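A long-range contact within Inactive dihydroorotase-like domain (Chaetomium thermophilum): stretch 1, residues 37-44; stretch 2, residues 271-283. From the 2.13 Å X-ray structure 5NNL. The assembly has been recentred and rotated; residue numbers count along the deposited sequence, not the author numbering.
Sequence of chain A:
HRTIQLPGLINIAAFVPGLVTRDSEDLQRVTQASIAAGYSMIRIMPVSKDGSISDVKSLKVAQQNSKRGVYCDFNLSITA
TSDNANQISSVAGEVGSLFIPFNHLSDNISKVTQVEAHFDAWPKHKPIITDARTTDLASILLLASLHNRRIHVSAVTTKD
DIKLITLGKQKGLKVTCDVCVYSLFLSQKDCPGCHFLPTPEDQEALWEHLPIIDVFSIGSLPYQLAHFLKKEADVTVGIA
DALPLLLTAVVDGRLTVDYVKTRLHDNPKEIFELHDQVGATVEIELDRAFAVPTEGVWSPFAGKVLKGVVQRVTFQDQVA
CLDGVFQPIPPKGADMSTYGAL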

ATOM      1  N   ALA A  37      -4.495  10.767  -8.298  1.00 26.68           N
ATOM      2  CA  ALA A  37      -3.711   9.763  -9.001  1.00 28.45           C
ATOM      3  C   ALA A  37      -4.552   8.603  -9.515  1.00 27.24           C
ATOM      4  O   ALA A  37      -4.017   7.737 -10.216  1.00 28.67           O
ATOM      5  CB  ALA A  37      -2.608   9.216  -8.088  1.00 26.09           C
ATOM      6  N   GLY A  38      -5.842   8.562  -9.183  1.00 26.52           N
ATOM      7  CA  GLY A  38      -6.726   7.505  -9.632  1.00 25.64           C
ATOM      8  C   GLY A  38      -7.101   6.495  -8.571  1.00 26.14           C
ATOM      9  O   GLY A  38      -7.809   5.530  -8.886  1.00 25.62           O
ATOM     10  N   TYR A  39      -6.661   6.679  -7.329  1.00 23.79           N
ATOM     11  CA  TYR A  39      -6.970   5.752  -6.246  1.00 27.26           C
ATOM     12  C   TYR A  39      -8.204   6.259  -5.508  1.00 29.01           C
ATOM     13  O   TYR A  39      -8.137   7.263  -4.792  1.00 30.05           O
ATOM     14  CB  TYR A  39      -5.776   5.614  -5.303  1.00 27.02           C
ATOM     15  CG  TYR A  39      -4.492   5.243  -6.011  1.00 27.39           C
ATOM     16  CD1 TYR A  39      -4.268   3.943  -6.449  1.00 26.59           C
ATOM     17  CD2 TYR A  39      -3.512   6.193  -6.257  1.00 28.10           C
ATOM     18  CE1 TYR A  39      -3.101   3.598  -7.110  1.00 26.05           C
ATOM     19  CE2 TYR A  39      -2.338   5.859  -6.913  1.00 28.00           C
ATOM     20  CZ  TYR A  39      -2.139   4.558  -7.339  1.00 27.02           C
ATOM     21  OH  TYR A  39      -0.977   4.208  -7.996  1.00 27.93           O
ATOM     22  N   SER A  40      -9.331   5.570  -5.686  1.00 28.84           N
ATOM     23  CA  SER A  40     -10.566   5.909  -4.989  1.00 31.51           C
ATOM     24  C   SER A  40     -10.728   5.155  -3.674  1.00 32.91           C
ATOM     25  O   SER A  40     -11.710   5.387  -2.962  1.00 32.78           O
ATOM     26  CB  SER A  40     -11.774   5.632  -5.891  1.00 33.30           C
ATOM     27  OG  SER A  40     -11.861   4.258  -6.230  1.00 32.27           O
ATOM     28  N   MET A  41      -9.797   4.261  -3.344  1.00 30.62           N
ATOM     29  CA  MET A  41      -9.841   3.491  -2.109  1.00 30.90           C
ATOM     30  C   MET A  41      -8.414   3.204  -1.677  1.00 31.13           C
ATOM     31  O   MET A  41      -7.623   2.683  -2.469  1.00 28.27           O
ATOM     32  CB  MET A  41     -10.603   2.176  -2.299  1.00 33.09           C
ATOM     33  CG  MET A  41     -11.883   2.058  -1.489  1.00 40.83           C
ATOM     34  SD  MET A  41     -11.597   1.927   0.287  1.00 45.62           S
ATOM     35  CE  MET A  41     -12.508   0.431   0.655  1.00 49.12           C
ATOM     36  N   ILE A  42      -8.091   3.529  -0.430  1.00 30.91           N
ATOM     37  CA  ILE A  42      -6.750   3.312   0.102  1.00 28.89           C
ATOM     38  C   ILE A  42      -6.857   2.723   1.500  1.00 29.89           C
ATOM     39  O   ILE A  42      -7.716   3.121   2.295  1.00 32.95           O
ATOM     40  CB  ILE A  42      -5.918   4.614   0.127  1.00 29.33           C
ATOM     41  CG1 ILE A  42      -6.547   5.653   1.060  1.00 29.77           C
ATOM     42  CG2 ILE A  42      -5.775   5.172  -1.279  1.00 31.97           C
ATOM     43  CD1 ILE A  42      -5.682   6.890   1.280  1.00 30.74           C
ATOM     44  N   ARG A  43      -5.983   1.765   1.795  1.00 28.55           N
ATOM     45  CA  ARG A  43      -5.777   1.300   3.157  1.00 29.61           C
ATOM     46  C   ARG A  43      -4.655   2.115   3.778  1.00 30.27           C
ATOM     47  O   ARG A  43      -3.578   2.254   3.188  1.00 27.92           O
ATOM     48  CB  ARG A  43      -5.437  -0.191   3.193  1.00 30.80           C
ATOM     49  CG  ARG A  43      -4.874  -0.653   4.535  1.00 32.31           C
ATOM     50  CD  ARG A  43      -4.557  -2.138   4.572  1.00 33.88           C
ATOM     51  NE  ARG A  43      -3.822  -2.457   5.790  1.00 32.78           N
ATOM     52  CZ  ARG A  43      -2.527  -2.207   5.968  1.00 34.48           C
ATOM     53  NH1 ARG A  43      -1.810  -1.645   5.001  1.00 33.43           N
ATOM     54  NH2 ARG A  43      -1.947  -2.520   7.118  1.00 32.39           N
ATOM     55  N   ILE A  44      -4.915   2.657   4.960  1.00 29.30           N
ATOM     56  CA  ILE A  44      -3.959   3.506   5.654  1.00 32.43           C
ATOM     57  C   ILE A  44      -3.017   2.624   6.461  1.00 33.05           C
ATOM     58  O   ILE A  44      -3.461   1.790   7.259  1.00 32.35           O
ATOM     59  CB  ILE A  44      -4.685   4.518   6.556  1.00 35.51           C
ATOM     60  CG1 ILE A  44      -5.767   5.269   5.767  1.00 34.29           C
ATOM     61  CG2 ILE A  44      -3.694   5.494   7.161  1.00 35.93           C
ATOM     62  CD1 ILE A  44      -5.252   6.005   4.546  1.00 35.21           C
ATOM     63  N   ILE A 271      -8.647  -9.736  -1.730  1.00 43.57           N
ATOM     64  CA  ILE A 271      -7.803 -10.120  -0.602  1.00 41.72           C
ATOM     65  C   ILE A 271      -8.221  -9.376   0.657  1.00 43.17           C
ATOM     66  O   ILE A 271      -8.237  -9.943   1.757  1.00 42.62           O
ATOM     67  CB  ILE A 271      -6.323  -9.869  -0.951  1.00 35.92           C
ATOM     68  CG1 ILE A 271      -5.871 -10.860  -2.027  1.00 37.55           C
ATOM     69  CG2 ILE A 271      -5.437  -9.981   0.281  1.00 35.77           C
ATOM     70  CD1 ILE A 271      -4.589 -10.472  -2.729  1.00 34.42           C
ATOM     71  N   PHE A 272      -8.567  -8.099   0.522  1.00 39.05           N
ATOM     72  CA  PHE A 272      -8.920  -7.276   1.668  1.00 42.09           C
ATOM     73  C   PHE A 272     -10.424  -7.068   1.804  1.00 42.89           C
ATOM     74  O   PHE A 272     -10.853  -6.236   2.609  1.00 40.18           O
ATOM     75  CB  PHE A 272      -8.188  -5.937   1.585  1.00 39.98           C
ATOM     76  CG  PHE A 272      -6.721  -6.044   1.899  1.00 38.75           C
ATOM     77  CD1 PHE A 272      -5.803  -6.310   0.897  1.00 36.98           C
ATOM     78  CD2 PHE A 272      -6.266  -5.908   3.201  1.00 40.74           C
ATOM     79  CE1 PHE A 272      -4.454  -6.422   1.185  1.00 35.01           C
ATOM     80  CE2 PHE A 272      -4.918  -6.019   3.496  1.00 39.87           C
ATOM     81  CZ  PHE A 272      -4.011  -6.277   2.486  1.00 33.82           C
ATOM     82  N   GLU A 273     -11.229  -7.819   1.052  1.00 44.82           N
ATOM     83  CA  GLU A 273     -12.681  -7.815   1.208  1.00 46.42           C
ATOM     84  C   GLU A 273     -13.237  -6.395   1.125  1.00 46.18           C
ATOM     85  O   GLU A 273     -14.013  -5.951   1.973  1.00 48.80           O
ATOM     86  CB  GLU A 273     -13.079  -8.481   2.525  1.00 48.94           C
ATOM     87  CG  GLU A 273     -12.601  -9.922   2.652  1.00 49.49           C
ATOM     88  CD  GLU A 273     -12.267 -10.308   4.081  1.00 54.76           C
ATOM     89  OE1 GLU A 273     -12.784  -9.653   5.014  1.00 56.13           O
ATOM     90  OE2 GLU A 273     -11.481 -11.264   4.267  1.00 54.69           O
ATOM     91  N   LEU A 274     -12.827  -5.676   0.086  1.00 45.56           N
ATOM     92  CA  LEU A 274     -13.245  -4.297  -0.101  1.00 49.66           C
ATOM     93  C   LEU A 274     -14.514  -4.232  -0.944  1.00 51.64           C
ATOM     94  O   LEU A 274     -14.750  -5.065  -1.822  1.00 49.04           O
ATOM     95  CB  LEU A 274     -12.126  -3.485  -0.755  1.00 44.77           C
ATOM     96  CG  LEU A 274     -10.804  -3.500   0.018  1.00 45.40           C
ATOM     97  CD1 LEU A 274      -9.722  -2.740  -0.739  1.00 43.87           C
ATOM     98  CD2 LEU A 274     -10.982  -2.926   1.418  1.00 46.65           C
ATOM     99  N   HIS A 275     -15.333  -3.224  -0.661  1.00 56.82           N
ATOM    100  CA  HIS A 275     -16.648  -3.125  -1.270  1.00 62.42           C
ATOM    101  C   HIS A 275     -16.562  -2.531  -2.672  1.00 58.69           C
ATOM    102  O   HIS A 275     -15.552  -1.948  -3.075  1.00 56.79           O
ATOM    103  CB  HIS A 275     -17.576  -2.272  -0.403  1.00 64.90           C
ATOM    104  CG  HIS A 275     -17.918  -2.899   0.912  1.00 65.64           C
ATOM    105  ND1 HIS A 275     -17.713  -4.237   1.174  1.00 63.78           N
ATOM    106  CD2 HIS A 275     -18.450  -2.373   2.042  1.00 68.68           C
ATOM    107  CE1 HIS A 275     -18.104  -4.508   2.407  1.00 68.33           C
ATOM    108  NE2 HIS A 275     -18.555  -3.395   2.954  1.00 69.69           N
ATOM    109  N   ASP A 276     -17.650  -2.694  -3.420  1.00 63.03           N
ATOM    110  CA  ASP A 276     -17.765  -2.082  -4.733  1.00 61.04           C
ATOM    111  C   ASP A 276     -17.916  -0.571  -4.608  1.00 58.95           C
ATOM    112  O   ASP A 276     -18.516  -0.059  -3.659  1.00 53.68           O
ATOM    113  CB  ASP A 276     -18.961  -2.665  -5.486  1.00 61.14           C
ATOM    114  CG  ASP A 276     -18.800  -4.143  -5.776  1.00 61.50           C
ATOM    115  OD1 ASP A 276     -17.695  -4.548  -6.190  1.00 58.46           O
ATOM    116  OD2 ASP A 276     -19.775  -4.901  -5.581  1.00 60.80           O
ATOM    117  N   GLN A 277     -17.355   0.146  -5.581  1.00 55.79           N
ATOM    118  CA  GLN A 277     -17.451   1.602  -5.652  1.00 53.60           C
ATOM    119  C   GLN A 277     -18.173   1.972  -6.939  1.00 54.75           C
ATOM    120  O   GLN A 277     -17.563   2.007  -8.013  1.00 53.56           O
ATOM    121  CB  GLN A 277     -16.078   2.259  -5.608  1.00 50.91           C
ATOM    122  CG  GLN A 277     -15.364   2.161  -4.285  1.00 43.92           C
ATOM    123  CD  GLN A 277     -14.103   2.991  -4.280  1.00 40.14           C
ATOM    124  OE1 GLN A 277     -13.199   2.764  -5.084  1.00 39.22           O
ATOM    125  NE2 GLN A 277     -14.045   3.982  -3.396  1.00 37.50           N
ATOM    126  N   VAL A 278     -19.470   2.255  -6.835  1.00 55.83           N
ATOM    127  CA  VAL A 278     -20.191   2.787  -7.981  1.00 55.55           C
ATOM    128  C   VAL A 278     -19.742   4.221  -8.216  1.00 49.41           C
ATOM    129  O   VAL A 278     -19.577   5.006  -7.271  1.00 48.69           O
ATOM    130  CB  VAL A 278     -21.713   2.692  -7.764  1.00 57.28           C
ATOM    131  CG1 VAL A 278     -22.204   3.740  -6.767  1.00 54.70           C
ATOM    132  CG2 VAL A 278     -22.462   2.808  -9.099  1.00 52.59           C
ATOM    133  N   GLY A 279     -19.501   4.557  -9.478  1.00 45.87           N
ATOM    134  CA  GLY A 279     -19.199   5.918  -9.860  1.00 48.16           C
ATOM    135  C   GLY A 279     -17.740   6.303  -9.804  1.00 41.37           C
ATOM    136  O   GLY A 279     -17.405   7.435 -10.179  1.00 42.13           O
ATOM    137  N   ALA A 280     -16.862   5.417  -9.344  1.00 43.57           N
ATOM    138  CA  ALA A 280     -15.432   5.699  -9.303  1.00 40.57           C
ATOM    139  C   ALA A 280     -14.812   5.178 -10.593  1.00 35.60           C
ATOM    140  O   ALA A 280     -14.766   3.965 -10.818  1.00 36.86           O
ATOM    141  CB  ALA A 280     -14.783   5.066  -8.074  1.00 38.76           C
ATOM    142  N   THR A 281     -14.350   6.092 -11.445  1.00 32.19           N
ATOM    143  CA  THR A 281     -13.755   5.729 -12.724  1.00 34.18           C
ATOM    144  C   THR A 281     -12.478   6.528 -12.942  1.00 33.30           C
ATOM    145  O   THR A 281     -12.308   7.626 -12.404  1.00 31.16           O
ATOM    146  CB  THR A 281     -14.726   5.974 -13.894  1.00 35.03           C
ATOM    147  OG1 THR A 281     -14.927   7.381 -14.074  1.00 32.96           O
ATOM    148  CG2 THR A 281     -16.069   5.299 -13.633  1.00 37.07           C
ATOM    149  N   VAL A 282     -11.579   5.954 -13.741  1.00 33.03           N
ATOM    150  CA  VAL A 282     -10.308   6.573 -14.097  1.00 30.92           C
ATOM    151  C   VAL A 282     -10.119   6.459 -15.603  1.00 32.92           C
ATOM    152  O   VAL A 282     -10.145   5.353 -16.153  1.00 33.97           O
ATOM    153  CB  VAL A 282      -9.122   5.912 -13.366  1.00 33.31           C
ATOM    154  CG1 VAL A 282      -7.812   6.610 -13.721  1.00 30.87           C
ATOM    155  CG2 VAL A 282      -9.338   5.925 -11.876  1.00 29.31           C
ATOM    156  N   GLU A 283      -9.906   7.595 -16.260  1.00 32.12           N
ATOM    157  CA  GLU A 283      -9.596   7.640 -17.683  1.00 31.37           C
ATOM    158  C   GLU A 283      -8.145   8.066 -17.849  1.00 31.41           C
ATOM    159  O   GLU A 283      -7.734   9.101 -17.312  1.00 32.92           O
ATOM    160  CB  GLU A 283     -10.518   8.607 -18.427  1.00 34.01           C
ATOM    161  CG  GLU A 283     -10.299   8.622 -19.939  1.00 38.75           C
ATOM    162  CD  GLU A 283     -11.248   9.563 -20.664  1.00 42.97           C
ATOM    163  OE1 GLU A 283     -11.645  10.586 -20.061  1.00 43.16           O
ATOM    164  OE2 GLU A 283     -11.599   9.273 -21.829  1.00 46.34           O
TER

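The two stretches lie at least 229 residues apart in sequence at their points of contact and bury 385 Å² between them, counted over both sides. A37 takes no part: its CA-to-CB bond points away from stretch 2.

Contact begins at G38, the first residue beyond a helix, where a Schellman motif ends the last turn. Its phi of 106° explains the glycine, because a CB at these backbone angles would be jammed against the carbonyl O of A37; an ideally placed CB would also stand a tight 3.4 Å from V282 CG1. With no side chain present, V282 packs against the backbone, its CG2 lying 3.4 Å from G38 O. The CA atoms of G38 and V282 are 5.8 Å apart, and V282, in the t rotamer, directs its CA-to-CB bond toward stretch 1. The CA-to-CB bond of Y39 points away, and Y39 leaves this surface to its neighbours.

At S40 the chain turns a corner, and the polar centre of the contact lies here. The side chain is in the p rotamer (chi1 62°), its CA-to-CB bond points toward stretch 2, and S40 OG donates a hydrogen bond to Q277 OE1 at 2.3 Å, a very short distance to be read with caution at 2.13 Å resolution. The amide's other end closes the pair: Q277 NE2 donates to S40 O at 2.8 Å with an N-H...acceptor angle of 166°, close to linear. A carboxamide suits this place because it offers an acceptor and a donor to the hydroxyl and carbonyl of one residue. The small methyl of A280, whose CB is 3.5 Å from S40 OG, fits beside this pair; A280 ends the type II turn that starts at Q277.

M41 has the largest area covered by the other stretch, 74 Å². Its flexible thioether chain, with chi1 (-116°) and chi3 (-126°) both between wells, spans two kinds of partner: CG lies 3.5 Å from Q277 NE2, while CE meets L274 CD2 at 3.8 Å in an apolar contact. The CA-to-CB bond of I42, the next residue of the strand, points away, and the alternation brings that of R43 back toward stretch 2. The chain of R43 is extended through chi3, and its aliphatic CD rests 4.0 Å from F272 CE2, an oblique approach. R43 NE, at 4.4 Å from F272 CE2, is close behind, and NE, NH1 and NH2 all have hydrogen bonds elsewhere in the structure. I44 is out of reach.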